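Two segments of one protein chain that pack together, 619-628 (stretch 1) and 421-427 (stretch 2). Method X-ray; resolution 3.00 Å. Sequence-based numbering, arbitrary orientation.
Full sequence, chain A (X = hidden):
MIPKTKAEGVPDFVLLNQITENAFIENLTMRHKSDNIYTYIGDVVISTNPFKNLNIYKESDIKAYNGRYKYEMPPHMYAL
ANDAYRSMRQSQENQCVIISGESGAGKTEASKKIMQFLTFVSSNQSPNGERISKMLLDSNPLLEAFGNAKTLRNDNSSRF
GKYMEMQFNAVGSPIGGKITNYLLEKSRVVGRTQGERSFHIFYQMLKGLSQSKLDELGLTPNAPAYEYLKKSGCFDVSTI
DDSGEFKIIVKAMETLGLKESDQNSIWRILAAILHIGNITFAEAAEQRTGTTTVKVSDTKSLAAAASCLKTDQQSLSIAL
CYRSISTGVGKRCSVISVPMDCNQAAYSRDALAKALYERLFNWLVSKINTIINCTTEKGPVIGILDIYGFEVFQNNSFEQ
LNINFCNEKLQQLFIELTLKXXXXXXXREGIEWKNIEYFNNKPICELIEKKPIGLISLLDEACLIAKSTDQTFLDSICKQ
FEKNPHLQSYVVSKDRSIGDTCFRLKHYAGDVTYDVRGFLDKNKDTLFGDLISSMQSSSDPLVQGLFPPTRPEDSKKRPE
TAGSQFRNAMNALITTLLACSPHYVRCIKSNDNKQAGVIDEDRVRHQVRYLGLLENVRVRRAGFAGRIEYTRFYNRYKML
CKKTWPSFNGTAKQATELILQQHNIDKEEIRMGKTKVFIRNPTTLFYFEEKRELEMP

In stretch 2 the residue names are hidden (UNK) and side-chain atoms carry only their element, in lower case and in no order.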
# COMPACT_ATOMS: atom_id res chain seq x y z
N VAL A 619 7.06 -13.29 -23.24
CA VAL A 619 6.41 -14.54 -22.85
C VAL A 619 5.04 -14.63 -23.49
O VAL A 619 4.71 -15.62 -24.14
CB VAL A 619 6.25 -14.65 -21.31
CG1 VAL A 619 5.20 -15.70 -20.96
CG2 VAL A 619 7.56 -15.03 -20.67
N ARG A 620 4.23 -13.59 -23.30
CA ARG A 620 2.87 -13.54 -23.84
C ARG A 620 2.86 -13.91 -25.33
O ARG A 620 1.92 -14.55 -25.83
CB ARG A 620 2.29 -12.14 -23.65
CG ARG A 620 0.78 -12.08 -23.70
CD ARG A 620 0.16 -12.79 -22.51
NE ARG A 620 0.30 -14.24 -22.60
CZ ARG A 620 0.45 -15.04 -21.55
NH1 ARG A 620 0.50 -14.52 -20.32
NH2 ARG A 620 0.54 -16.35 -21.71
N ARG A 621 3.90 -13.51 -26.04
CA ARG A 621 4.00 -13.84 -27.45
C ARG A 621 4.24 -15.34 -27.56
O ARG A 621 3.29 -16.12 -27.69
CB ARG A 621 5.13 -13.06 -28.11
CG ARG A 621 4.68 -11.72 -28.64
CD ARG A 621 5.83 -11.00 -29.29
NE ARG A 621 5.36 -9.94 -30.16
CZ ARG A 621 4.67 -10.14 -31.27
NH1 ARG A 621 4.28 -9.10 -32.01
NH2 ARG A 621 4.36 -11.37 -31.65
N ALA A 622 5.51 -15.75 -27.48
CA ALA A 622 5.87 -17.16 -27.58
C ALA A 622 4.84 -18.10 -26.93
O ALA A 622 4.59 -19.19 -27.44
CB ALA A 622 7.25 -17.38 -26.94
N GLY A 623 4.26 -17.65 -25.83
CA GLY A 623 3.27 -18.45 -25.11
C GLY A 623 1.89 -18.53 -25.74
O GLY A 623 1.68 -18.05 -26.85
N PHE A 624 0.95 -19.13 -25.01
CA PHE A 624 -0.42 -19.28 -25.50
C PHE A 624 -1.44 -18.52 -24.65
O PHE A 624 -1.27 -18.36 -23.45
CB PHE A 624 -0.81 -20.76 -25.53
CG PHE A 624 0.15 -21.63 -26.30
CD1 PHE A 624 1.37 -22.00 -25.74
CD2 PHE A 624 -0.16 -22.07 -27.58
CE1 PHE A 624 2.27 -22.80 -26.46
CE2 PHE A 624 0.73 -22.87 -28.30
CZ PHE A 624 1.94 -23.24 -27.74
N ALA A 625 -2.52 -18.07 -25.30
CA ALA A 625 -3.57 -17.33 -24.61
C ALA A 625 -4.01 -18.07 -23.37
O ALA A 625 -3.58 -17.75 -22.27
CB ALA A 625 -4.75 -17.13 -25.54
N GLY A 626 -4.88 -19.06 -23.55
CA GLY A 626 -5.36 -19.83 -22.42
C GLY A 626 -4.91 -21.28 -22.44
O GLY A 626 -4.72 -21.87 -23.51
N ARG A 627 -4.73 -21.86 -21.25
CA ARG A 627 -4.31 -23.25 -21.09
C ARG A 627 -5.37 -24.00 -20.30
O ARG A 627 -5.15 -24.41 -19.17
CB ARG A 627 -2.96 -23.35 -20.36
CG ARG A 627 -2.94 -22.79 -18.93
CD ARG A 627 -3.16 -21.28 -18.92
NE ARG A 627 -2.31 -20.60 -19.89
CZ ARG A 627 -0.98 -20.63 -19.88
NH1 ARG A 627 -0.34 -21.30 -18.93
NH2 ARG A 627 -0.29 -19.99 -20.81
N ILE A 628 -6.54 -24.16 -20.91
CA ILE A 628 -7.66 -24.84 -20.27
C ILE A 628 -7.35 -26.31 -20.02
O ILE A 628 -6.97 -27.05 -20.94
CB ILE A 628 -8.96 -24.72 -21.12
CG1 ILE A 628 -9.18 -23.26 -21.53
CG2 ILE A 628 -10.15 -25.22 -20.31
CD1 ILE A 628 -10.39 -23.01 -22.43
N UNK A 421 6.01 -18.82 -12.72
CA UNK A 421 4.95 -19.80 -12.74
C UNK A 421 4.48 -20.17 -14.14
O UNK A 421 4.61 -21.32 -14.54
c UNK A 421 3.75 -19.31 -11.96
o UNK A 421 2.63 -20.10 -12.31
N UNK A 422 3.95 -19.20 -14.89
CA UNK A 422 3.46 -19.50 -16.24
C UNK A 422 4.42 -20.33 -17.06
O UNK A 422 4.04 -21.38 -17.57
c UNK A 422 2.45 -17.37 -19.36
o UNK A 422 2.33 -17.55 -20.60
c UNK A 422 2.72 -18.58 -18.48
o UNK A 422 2.35 -16.24 -18.82
c UNK A 422 3.12 -18.24 -17.03
N UNK A 423 5.65 -19.86 -17.20
CA UNK A 423 6.68 -20.57 -17.96
C UNK A 423 6.98 -21.96 -17.42
O UNK A 423 7.03 -22.95 -18.17
o UNK A 423 10.11 -17.60 -18.32
c UNK A 423 7.99 -19.77 -17.97
c UNK A 423 9.52 -18.22 -19.20
c UNK A 423 8.09 -18.68 -19.00
n UNK A 423 10.08 -18.54 -20.36
N UNK A 424 7.22 -22.03 -16.12
CA UNK A 424 7.53 -23.29 -15.47
C UNK A 424 6.50 -24.35 -15.80
O UNK A 424 6.79 -25.55 -15.71
c UNK A 424 9.22 -22.34 -12.14
o UNK A 424 8.37 -22.80 -11.34
c UNK A 424 7.64 -23.07 -13.97
c UNK A 424 8.88 -22.28 -13.61
o UNK A 424 10.34 -21.92 -11.78
N UNK A 425 5.30 -23.92 -16.18
CA UNK A 425 4.26 -24.87 -16.54
C UNK A 425 4.57 -25.39 -17.94
O UNK A 425 4.72 -26.58 -18.15
o UNK A 425 -0.57 -24.79 -16.26
c UNK A 425 0.38 -24.47 -17.01
c UNK A 425 2.88 -24.21 -16.54
c UNK A 425 1.72 -25.17 -16.84
o UNK A 425 0.26 -23.60 -17.91
N UNK A 426 4.70 -24.47 -18.89
CA UNK A 426 4.97 -24.84 -20.27
C UNK A 426 5.88 -26.06 -20.43
O UNK A 426 5.65 -26.88 -21.32
c UNK A 426 4.89 -21.29 -21.61
c UNK A 426 5.55 -23.65 -21.04
c UNK A 426 4.52 -22.61 -21.38
o UNK A 426 1.69 -19.73 -22.44
c UNK A 426 2.62 -20.69 -22.10
c UNK A 426 3.94 -20.33 -21.97
c UNK A 426 2.22 -21.99 -21.87
c UNK A 426 3.17 -22.95 -21.52
N UNK A 427 6.89 -26.19 -19.59
CA UNK A 427 7.76 -27.34 -19.72
C UNK A 427 7.17 -28.53 -18.97
O UNK A 427 7.08 -29.63 -19.51
c UNK A 427 9.19 -26.94 -17.68
c UNK A 427 9.68 -25.75 -19.82
c UNK A 427 9.18 -27.04 -19.20

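Position 421 carries one carbon and then one oxygen, a short hydroxyl side chain that stays out of reach of stretch 1. A single carbon ending in a lone oxygen is Ser421.

Position 422 has three carbons in line, the third bearing two oxygens. Its CA-to-CB bond points toward stretch 1, and the extended chain brings both oxygens to the guanidinium of Arg620. A three-carbon carboxylate is Glu422. The salt bridge is two-pronged: Arg620 NH2 donates to Glu422 OE1 at 2.4 Å, very short, and Arg620 NH1 to Glu422 OE2 at 2.9 Å. Val619 CG1 lies 3.4 Å from Glu422 OE1.

At position 423 three carbons end in one oxygen and one nitrogen, an amide. The chain sets out sideways, but its end comes nearer to Val619. This is Gln423, buried, with Gln423 CD 4.0 Å from Val619 CG2, a packing contact.

Position 424 repeats the three carbons and two oxygens of a carboxylate, but on a face out of reach of stretch 1. It is Glu424, exposed.

The same atom count recurs at position 425, here with CB toward stretch 1 and the carboxylate meeting Arg627. It is Glu425, and its OE1 lies 2.6 Å from Arg627 NH1 in a salt bridge at the edge of the guanidinium.

Position 426 shows one carbon, then a six-carbon ring with an oxygen at its far end. That oxygen sits among the backbone of 623 and 624 and the two arginines, and the ring lies beside Phe624. A hydroxylated ring is Tyr426. Phe624 N donates to Tyr426 OH at 2.7 Å, nearly straight, while Arg627 NH2 reaches Tyr426 OH at 2.6 Å in a weak bond. The edge of the Phe624 ring meets the tyrosine face, offset, with planes at 75°.

Position 427 has one carbon carrying two more, and it touches nothing on stretch 1: Val427.

The contact works by placing positions 422, 425 and 426 on one side of a helix and gathering basic groups around them. Glu422 and Glu425 both pair with Arg627, the former more loosely at 3.6 Å between Glu422 OE1 and Arg627 NH2. Tyr426 reads the chain where it leaves the helix: an ideal CB on Gly623 would lie 2.6 Å from Tyr426 OH, a clash, so glycine leaves space for the hydroxyl. Arg627 NH2 also donates to Phe624 O at 3.3 Å, bracing the loop that presents these partners.

Stretch 2 421-427: SEQEEYV
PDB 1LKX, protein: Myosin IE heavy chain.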